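Local coordinates for protein S-adenosylmethionine decarboxylase proenzyme (Aquifex aeolicus, PDB 2III) that probably decarboxylates S-adenosylmethionine to the propylamine donor for spermidine and spermine synthesis, using a pyruvoyl group made by autocatalytic self-cleavage, at residues L7-D12 and I106-H111. Numbering follows the deposited sequence.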
loop_
_atom_site.group_PDB
_atom_site.type_symbol
_atom_site.label_atom_id
_atom_site.label_comp_id
_atom_site.label_asym_id
_atom_site.label_seq_id
_atom_site.Cartn_x
_atom_site.Cartn_y
_atom_site.Cartn_z
ATOM N N LEU A 7 -10.450 1.639 -5.692
ATOM C CA LEU A 7 -9.725 2.722 -6.326
ATOM C C LEU A 7 -8.491 2.971 -5.467
ATOM O O LEU A 7 -8.586 3.133 -4.248
ATOM C CB LEU A 7 -10.584 3.980 -6.388
ATOM C CG LEU A 7 -10.041 5.057 -7.322
ATOM C CD1 LEU A 7 -10.243 4.635 -8.769
ATOM C CD2 LEU A 7 -10.761 6.341 -7.062
ATOM N N HIS A 8 -7.336 3.005 -6.113
ATOM C CA HIS A 8 -6.072 3.181 -5.421
ATOM C C HIS A 8 -5.349 4.405 -5.957
ATOM O O HIS A 8 -5.004 4.478 -7.136
ATOM C CB HIS A 8 -5.229 1.909 -5.624
ATOM C CG HIS A 8 -3.921 1.901 -4.898
ATOM N ND1 HIS A 8 -3.123 0.778 -4.836
ATOM C CD2 HIS A 8 -3.254 2.873 -4.229
ATOM C CE1 HIS A 8 -2.022 1.057 -4.162
ATOM N NE2 HIS A 8 -2.075 2.321 -3.782
ATOM N N ILE A 9 -5.138 5.374 -5.078
ATOM C CA ILE A 9 -4.433 6.591 -5.428
ATOM C C ILE A 9 -3.080 6.593 -4.721
ATOM O O ILE A 9 -2.998 6.371 -3.511
ATOM C CB ILE A 9 -5.175 7.850 -4.946
ATOM C CG1 ILE A 9 -6.632 7.833 -5.401
ATOM C CG2 ILE A 9 -4.471 9.096 -5.484
ATOM C CD1 ILE A 9 -7.476 8.913 -4.729
ATOM N N LEU A 10 -2.016 6.830 -5.473
ATOM C CA LEU A 10 -0.704 6.911 -4.860
ATOM C C LEU A 10 -0.074 8.210 -5.326
ATOM O O LEU A 10 -0.247 8.620 -6.472
ATOM C CB LEU A 10 0.171 5.701 -5.222
ATOM C CG LEU A 10 0.132 5.026 -6.591
ATOM C CD1 LEU A 10 1.221 3.969 -6.651
ATOM C CD2 LEU A 10 -1.222 4.377 -6.818
ATOM N N ALA A 11 0.628 8.881 -4.421
ATOM C CA ALA A 11 1.262 10.142 -4.756
ATOM C C ALA A 11 2.580 10.300 -4.036
ATOM O O ALA A 11 2.733 9.860 -2.898
ATOM C CB ALA A 11 0.345 11.291 -4.386
ATOM N N ASP A 12 3.539 10.914 -4.714
ATOM C CA ASP A 12 4.827 11.188 -4.107
ATOM C C ASP A 12 4.801 12.704 -3.926
ATOM O O ASP A 12 4.690 13.456 -4.896
ATOM C CB ASP A 12 5.968 10.750 -5.028
ATOM C CG ASP A 12 5.921 9.263 -5.346
ATOM O OD1 ASP A 12 5.287 8.497 -4.581
ATOM O OD2 ASP A 12 6.528 8.858 -6.359
ATOM N N ILE A 106 4.097 17.554 -6.968
ATOM C CA ILE A 106 3.431 16.274 -6.801
ATOM C C ILE A 106 3.477 15.380 -8.035
ATOM O O ILE A 106 3.482 15.854 -9.171
ATOM C CB ILE A 106 1.935 16.501 -6.438
ATOM C CG1 ILE A 106 1.833 17.306 -5.147
ATOM C CG2 ILE A 106 1.215 15.175 -6.295
ATOM C CD1 ILE A 106 0.458 17.900 -4.909
ATOM N N ASP A 107 3.534 14.079 -7.791
ATOM C CA ASP A 107 3.477 13.103 -8.864
ATOM C C ASP A 107 2.409 12.143 -8.366
ATOM O O ASP A 107 2.574 11.488 -7.334
ATOM C CB ASP A 107 4.799 12.364 -9.071
ATOM C CG ASP A 107 4.756 11.463 -10.299
ATOM O OD1 ASP A 107 4.357 11.970 -11.377
ATOM O OD2 ASP A 107 5.104 10.264 -10.190
ATOM N N LYS A 108 1.303 12.075 -9.091
ATOM C CA LYS A 108 0.196 11.235 -8.682
ATOM C C LYS A 108 -0.259 10.291 -9.779
ATOM O O LYS A 108 -0.041 10.548 -10.966
ATOM C CB LYS A 108 -0.967 12.131 -8.258
ATOM C CG LYS A 108 -2.204 11.390 -7.816
ATOM C CD LYS A 108 -3.400 12.327 -7.722
ATOM C CE LYS A 108 -3.183 13.429 -6.703
ATOM N NZ LYS A 108 -4.382 14.305 -6.608
ATOM N N GLN A 109 -0.885 9.191 -9.367
ATOM C CA GLN A 109 -1.423 8.199 -10.293
ATOM C C GLN A 109 -2.596 7.485 -9.628
ATOM O O GLN A 109 -2.606 7.294 -8.414
ATOM C CB GLN A 109 -0.348 7.185 -10.699
ATOM C CG GLN A 109 0.889 7.833 -11.295
ATOM C CD GLN A 109 1.653 6.915 -12.217
ATOM O OE1 GLN A 109 2.793 7.203 -12.588
ATOM N NE2 GLN A 109 1.027 5.811 -12.609
ATOM N N VAL A 110 -3.588 7.107 -10.428
ATOM C CA VAL A 110 -4.771 6.415 -9.927
ATOM C C VAL A 110 -4.932 5.082 -10.659
ATOM O O VAL A 110 -4.732 5.010 -11.867
ATOM C CB VAL A 110 -6.042 7.280 -10.144
ATOM C CG1 VAL A 110 -7.260 6.598 -9.559
ATOM C CG2 VAL A 110 -5.850 8.643 -9.506
ATOM N N HIS A 111 -5.283 4.030 -9.919
ATOM C CA HIS A 111 -5.487 2.687 -10.481
ATOM C C HIS A 111 -6.827 2.100 -10.024
ATOM O O HIS A 111 -7.203 2.237 -8.863
ATOM C CB HIS A 111 -4.408 1.711 -9.993
ATOM C CG HIS A 111 -3.016 2.066 -10.403
ATOM N ND1 HIS A 111 -2.600 2.058 -11.716
ATOM C CD2 HIS A 111 -1.926 2.389 -9.666
ATOM C CE1 HIS A 111 -1.314 2.358 -11.769
ATOM N NE2 HIS A 111 -0.881 2.562 -10.539
#
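Leu10 reaches diagonally across the strand pair to His111. Its CD2 lies 3.5 Å from His111 CD2, and the two side chains cross at a slant. Leu10 chi1 (36°) puts CG 4.0 Å from Gln109 O. Leu10 CD2 also lies 3.5 Å above the ring plane of His8, offset toward the rim. His8 and His111 form a hydrogen-bonded pair on the sheet face that also carries Leu10, Asp12, Asp107 and Gln109. The two rings have different polar partners. His8 NE2 hydrogen-bonds Asp80 and its ND1 Arg113 of the same chain, whereas His111 NE2 hydrogen-bonds His111 of the second subunit. Further along, the like charges of Asp12 OD2 and Asp107 OD2 are 4.3 Å apart. The salt bridge of Asp12 OD1 to Arg113 of the second subunit probably offsets the repulsion. This face thus meets the second subunit, and edge strand 105-116 takes part in the dimer contact. The strands run antiparallel in the sheet of a two-layer alpha/beta sandwich. Six backbone hydrogen bonds join them. The other face carries Ile9, Ala11, Lys108 and Val110. There Ile9 CG2 lies 4.0 Å from Lys108 CG, both side chains pointing the same way. Leu7 CD1 meets Val110 CG1 at 3.7 Å. Helix 87-101 packs against Leu7 and Ile9.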